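Local coordinates for protein ICChI, a glycosylated chitinase (Ipomoea carnea, PDB 6IDN) that hydrolyses chitin as a glycosylated family 18 glycoside hydrolase from a plant, and also shows lysozyme activity, at residues N185-R188 and C189-L192; N194-N197 and L198-W202. All coordinates share one frame; numbering follows the deposited sequence. Where two conformers were deposited one is given.

Contacts 1 and 2 lie in series along one crossover of the TIM barrel, the segment that leaves strand 178-182, runs through helix 196-206 and returns to strand 213-219. Contact 1 closes a compact turn in the connecting loop, in which Asn186 O accepts from Cys189 N and His190 N. Contact 2 opens shortly afterwards, where the chain winds into the first turns of the helix. Neither encloses or crosses the other, yet they touch: Cys189 O lies 3.6 Å from Leu198 CB. The disulfide from Cys189 to Cys160 ties the turn to another loop of the barrel, while a glycan borne on Asn194 reaches residues of both contacts.

Contact 1. Residues N185-R188 and C189-L192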
loop_
_atom_site.group_PDB
_atom_site.type_symbol
_atom_site.label_atom_id
_atom_site.label_comp_id
_atom_site.label_asym_id
_atom_site.label_seq_id
_atom_site.Cartn_x
_atom_site.Cartn_y
_atom_site.Cartn_z
ATOM N N ASN A 185 5.315 5.586 -13.879
ATOM C CA ASN A 185 6.480 4.823 -14.330
ATOM C C ASN A 185 6.118 3.773 -15.374
ATOM O O ASN A 185 6.847 2.789 -15.539
ATOM C CB ASN A 185 7.214 4.169 -13.152
ATOM C CG ASN A 185 7.819 5.191 -12.214
ATOM O OD1 ASN A 185 8.132 6.301 -12.628
ATOM N ND2 ASN A 185 7.992 4.817 -10.944
ATOM N N ASN A 186 5.011 3.957 -16.096
ATOM C CA ASN A 186 4.700 3.106 -17.246
ATOM C C ASN A 186 3.975 3.935 -18.288
ATOM O O ASN A 186 2.745 4.053 -18.264
ATOM C CB ASN A 186 3.864 1.885 -16.868
ATOM C CG ASN A 186 3.793 0.881 -18.004
ATOM O OD1 ASN A 186 4.056 1.225 -19.156
ATOM N ND2 ASN A 186 3.432 -0.360 -17.690
ATOM N N PRO A 187 4.709 4.503 -19.248
ATOM C CA PRO A 187 4.073 5.350 -20.274
ATOM C C PRO A 187 3.059 4.624 -21.149
ATOM O O PRO A 187 2.358 5.281 -21.923
ATOM C CB PRO A 187 5.264 5.843 -21.106
ATOM C CG PRO A 187 6.436 5.769 -20.158
ATOM C CD PRO A 187 6.179 4.545 -19.329
ATOM N N ARG A 188 2.947 3.300 -21.047
ATOM C CA ARG A 188 1.924 2.603 -21.812
ATOM C C ARG A 188 0.525 2.881 -21.269
ATOM O O ARG A 188 -0.453 2.842 -22.026
ATOM C CB ARG A 188 2.227 1.101 -21.821
ATOM C CG ARG A 188 3.565 0.754 -22.484
ATOM C CD ARG A 188 3.962 -0.704 -22.240
ATOM N NE ARG A 188 5.360 -0.943 -22.601
ATOM C CZ ARG A 188 6.153 -1.822 -21.993
ATOM N NH1 ARG A 188 5.686 -2.561 -20.987
ATOM N NH2 ARG A 188 7.415 -1.961 -22.393
ATOM N N CYS A 189 0.397 3.176 -19.974
ATOM C CA CYS A 189 -0.919 3.382 -19.390
ATOM C C CYS A 189 -1.061 4.621 -18.509
ATOM O O CYS A 189 -2.189 4.922 -18.116
ATOM C CB CYS A 189 -1.356 2.152 -18.568
ATOM S SG CYS A 189 -0.029 1.306 -17.616
ATOM N N HIS A 190 0.015 5.336 -18.174
ATOM C CA HIS A 190 -0.124 6.447 -17.238
ATOM C C HIS A 190 -0.446 7.733 -18.002
ATOM O O HIS A 190 -0.563 7.743 -19.233
ATOM C CB HIS A 190 1.105 6.564 -16.319
ATOM C CG HIS A 190 2.374 7.026 -16.977
ATOM N ND1 HIS A 190 3.597 6.500 -16.623
ATOM C CD2 HIS A 190 2.635 8.004 -17.881
ATOM C CE1 HIS A 190 4.552 7.104 -17.310
ATOM N NE2 HIS A 190 3.995 8.021 -18.082
ATOM N N TYR A 191 -0.679 8.818 -17.264
ATOM C CA TYR A 191 -1.038 10.082 -17.904
ATOM C C TYR A 191 0.139 10.596 -18.722
ATOM O O TYR A 191 1.233 10.816 -18.189
ATOM C CB TYR A 191 -1.459 11.114 -16.853
ATOM C CG TYR A 191 -2.054 12.386 -17.424
ATOM C CD1 TYR A 191 -1.246 13.355 -18.000
ATOM C CD2 TYR A 191 -3.434 12.621 -17.372
ATOM C CE1 TYR A 191 -1.786 14.513 -18.540
ATOM C CE2 TYR A 191 -3.976 13.793 -17.893
ATOM C CZ TYR A 191 -3.149 14.725 -18.476
ATOM O OH TYR A 191 -3.662 15.894 -19.006
ATOM N N LEU A 192 -0.087 10.789 -20.015
ATOM C CA LEU A 192 0.962 11.213 -20.937
ATOM C C LEU A 192 0.255 11.941 -22.065
ATOM O O LEU A 192 -0.433 11.309 -22.877
ATOM C CB LEU A 192 1.762 10.029 -21.464
ATOM C CG LEU A 192 2.753 10.275 -22.613
ATOM C CD1 LEU A 192 3.777 11.349 -22.250
ATOM C CD2 LEU A 192 3.436 8.976 -23.005
HETATM O O HOH W 1 -0.042 6.677 -21.717
#
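Asn186 and His190 meet in a local turn, folded within the loop that leads from strand 178-182 to helix 196-206. The carbonyl oxygen of Asn186 is gripped twice, by Cys189 N, which closes the turn at 3.0 Å from Asn186 O and above the carbonyl plane, and by His190 N one residue on, also at 3.0 Å from Asn186 O and nearly end-on to the C=O bond. The imidazole answers in the reverse sense, its ND1 accepting from Asn186 N at 3.0 Å, in a bent bond (N-H...acceptor angle 140°) whose donor is tilted from the ring plane. A chi1 of 70°, which places CG between the backbone N and the carbonyl carbon of His190, brings the ring alongside Pro187, whose CA sits over one face, 3.6 Å from the centroid of the His190 ring and offset toward the rim, in a CH-pi contact. The backbone thus forms a beta turn with Pro187 and Arg188 at its middle positions, overlaid by an Asx turn in which Asn186 OD1 accepts from Arg188 N at 3.0 Å. Were the imidazole of His190 replaced by an alanine, Asn186 N would probably lose this acceptor and Pro187 CA the face it rests on. Outside the turn, Glu161 binds Asn186 ND2 and forms a salt bridge with Arg188, and Cys189 is disulfide-bonded to Cys160. A water donates to Pro187 O and His190 O, bridging the two carbonyls.

Contact 2. Residues N194-N197 and L198-W202; sequences NATN and LLNSW. With NAG (2-acetamido-2-deoxy-beta-D-glucopyranose), chain D.
The first turns of helix 196-206, the helix of the beta-alpha-beta unit formed with strands 178-182 and 213-219, bring Ala195 against Leu199 just after a glycosylated asparagine. Ala195 occupies the N-cap position, and its carbonyl oxygen takes the bond from Leu199 N at 2.9 Å, almost straight at 169°. The side chains follow the same path: Leu199 CG stands anti to the carbonyl carbon (chi1 -67°), which sends CD1 back along the helix to within 4.0 Å of Ala195 CB. Both residues also press on helix 233-244, Ala195 against Val240 and Leu199 against Thr243 and Ile244, so this side of the helix is turned to its neighbour. Thr196 O and Asn197 O continue the series, accepting from Asn200 N and Ser201 N. On another side Asn200 links to the preceding turn through water: one water donates to Asn200 OD1 at 2.7 Å and to Thr196 O, while a second accepts from Asn200 ND2 and donates to Asn197 OD1. A further water joins Asn194 O to Leu198 N, giving an amide of the first helical turn an acceptor. Before the helix, Asn194 OD1 accepts from Thr196 N at 3.1 Å, in the carbonyl plane and on a lone pair. The Asx turn uses one lone pair of Asn194 OD1, while Asn194 ND2 on the other arm of the amide carries the sugar, bonded to NAG C1 at 1.4 Å. Asn194-Ala195-Thr196 is thus an occupied Asn-X-Thr sequon of N-linked glycosylation, set at the start of a TIM-barrel helix.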
loop_
_atom_site.group_PDB
_atom_site.type_symbol
_atom_site.label_atom_id
_atom_site.label_comp_id
_atom_site.label_asym_id
_atom_site.label_seq_id
_atom_site.Cartn_x
_atom_site.Cartn_y
_atom_site.Cartn_z
ATOM N N ASN A 194 -2.452 13.294 -22.218
ATOM C CA ASN A 194 -3.837 13.349 -21.773
ATOM C C ASN A 194 -4.122 12.035 -21.063
ATOM O O ASN A 194 -3.255 11.160 -20.967
ATOM C CB ASN A 194 -4.784 13.516 -22.966
ATOM C CG ASN A 194 -4.480 12.509 -24.024
ATOM O OD1 ASN A 194 -4.718 11.305 -23.845
ATOM N ND2 ASN A 194 -3.902 12.974 -25.113
ATOM N N ALA A 195 -5.373 11.860 -20.648
ATOM C CA ALA A 195 -5.761 10.745 -19.796
ATOM C C ALA A 195 -6.395 9.570 -20.538
ATOM O O ALA A 195 -6.930 8.673 -19.884
ATOM C CB ALA A 195 -6.730 11.237 -18.718
ATOM N N THR A 196 -6.328 9.533 -21.872
ATOM C CA THR A 196 -7.050 8.494 -22.609
ATOM C C THR A 196 -6.586 7.092 -22.222
ATOM O O THR A 196 -7.405 6.219 -21.913
ATOM C CB THR A 196 -6.895 8.696 -24.113
ATOM O OG1 THR A 196 -7.385 9.990 -24.482
ATOM C CG2 THR A 196 -7.693 7.632 -24.853
ATOM N N ASN A 197 -5.278 6.843 -22.256
ATOM C CA ASN A 197 -4.798 5.500 -21.936
ATOM C C ASN A 197 -5.075 5.142 -20.479
ATOM O O ASN A 197 -5.415 3.992 -20.164
ATOM C CB ASN A 197 -3.301 5.387 -22.226
ATOM C CG ASN A 197 -2.984 5.331 -23.713
ATOM O OD1 ASN A 197 -3.852 5.051 -24.550
ATOM N ND2 ASN A 197 -1.724 5.590 -24.053
ATOM N N LEU A 198 -4.922 6.113 -19.573
ATOM C CA LEU A 198 -5.215 5.874 -18.161
ATOM C C LEU A 198 -6.667 5.452 -17.980
ATOM O O LEU A 198 -6.965 4.453 -17.312
ATOM C CB LEU A 198 -4.911 7.146 -17.363
ATOM C CG LEU A 198 -5.199 7.177 -15.866
ATOM C CD1 LEU A 198 -4.279 8.234 -15.259
ATOM C CD2 LEU A 198 -6.670 7.525 -15.567
ATOM N N LEU A 199 -7.586 6.222 -18.562
ATOM C CA LEU A 199 -9.004 5.928 -18.395
ATOM C C LEU A 199 -9.386 4.615 -19.073
ATOM O O LEU A 199 -10.208 3.858 -18.545
ATOM C CB LEU A 199 -9.829 7.090 -18.941
ATOM C CG LEU A 199 -9.678 8.372 -18.120
ATOM C CD1 LEU A 199 -10.368 9.545 -18.818
ATOM C CD2 LEU A 199 -10.217 8.180 -16.696
ATOM N N ASN A 200 -8.785 4.315 -20.231
ATOM C CA ASN A 200 -9.053 3.032 -20.878
ATOM C C ASN A 200 -8.589 1.866 -20.010
ATOM O O ASN A 200 -9.303 0.868 -19.858
ATOM C CB ASN A 200 -8.381 2.981 -22.250
ATOM C CG ASN A 200 -9.123 3.799 -23.296
ATOM O OD1 ASN A 200 -10.282 4.189 -23.102
ATOM N ND2 ASN A 200 -8.465 4.052 -24.420
ATOM N N SER A 201 -7.383 1.966 -19.451
ATOM C CA SER A 201 -6.907 0.949 -18.519
ATOM C C SER A 201 -7.860 0.802 -17.339
ATOM O O SER A 201 -8.273 -0.310 -16.985
ATOM C CB SER A 201 -5.507 1.320 -18.025
ATOM O OG SER A 201 -5.041 0.389 -17.067
ATOM N N TRP A 202 -8.205 1.926 -16.707
ATOM C CA TRP A 202 -9.136 1.895 -15.581
ATOM C C TRP A 202 -10.464 1.244 -15.969
ATOM O O TRP A 202 -10.903 0.275 -15.333
ATOM C CB TRP A 202 -9.350 3.323 -15.076
ATOM C CG TRP A 202 -10.294 3.460 -13.929
ATOM C CD1 TRP A 202 -11.646 3.562 -14.003
ATOM C CD2 TRP A 202 -9.957 3.537 -12.532
ATOM N NE1 TRP A 202 -12.181 3.685 -12.742
ATOM C CE2 TRP A 202 -11.165 3.688 -11.823
ATOM C CE3 TRP A 202 -8.753 3.496 -11.818
ATOM C CZ2 TRP A 202 -11.214 3.795 -10.425
ATOM C CZ3 TRP A 202 -8.797 3.613 -10.419
ATOM C CH2 TRP A 202 -10.017 3.758 -9.746
HETATM C C1 NAG D . -3.489 12.121 -26.185
HETATM C C2 NAG D . -4.106 12.582 -27.505
HETATM C C3 NAG D . -3.504 11.802 -28.678
HETATM C C4 NAG D . -1.981 11.790 -28.611
HETATM C C5 NAG D . -1.521 11.340 -27.231
HETATM C C6 NAG D . -0.021 11.393 -27.045
HETATM C C7 NAG D . -6.418 13.332 -27.125
HETATM C C8 NAG D . -7.852 12.904 -27.037
HETATM N N2 NAG D . -5.542 12.371 -27.439
HETATM O O3 NAG D . -3.887 12.421 -29.901
HETATM O O4 NAG D . -1.482 10.872 -29.578
HETATM O O5 NAG D . -2.085 12.217 -26.253
HETATM O O6 NAG D . 0.495 12.699 -27.261
HETATM O O7 NAG D . -6.072 14.492 -26.928
HETATM O O HOH W 2 -3.221 8.319 -20.365
HETATM O O HOH W 3 -10.308 6.790 -22.473
HETATM O O HOH W 4 -5.729 2.930 -24.531
#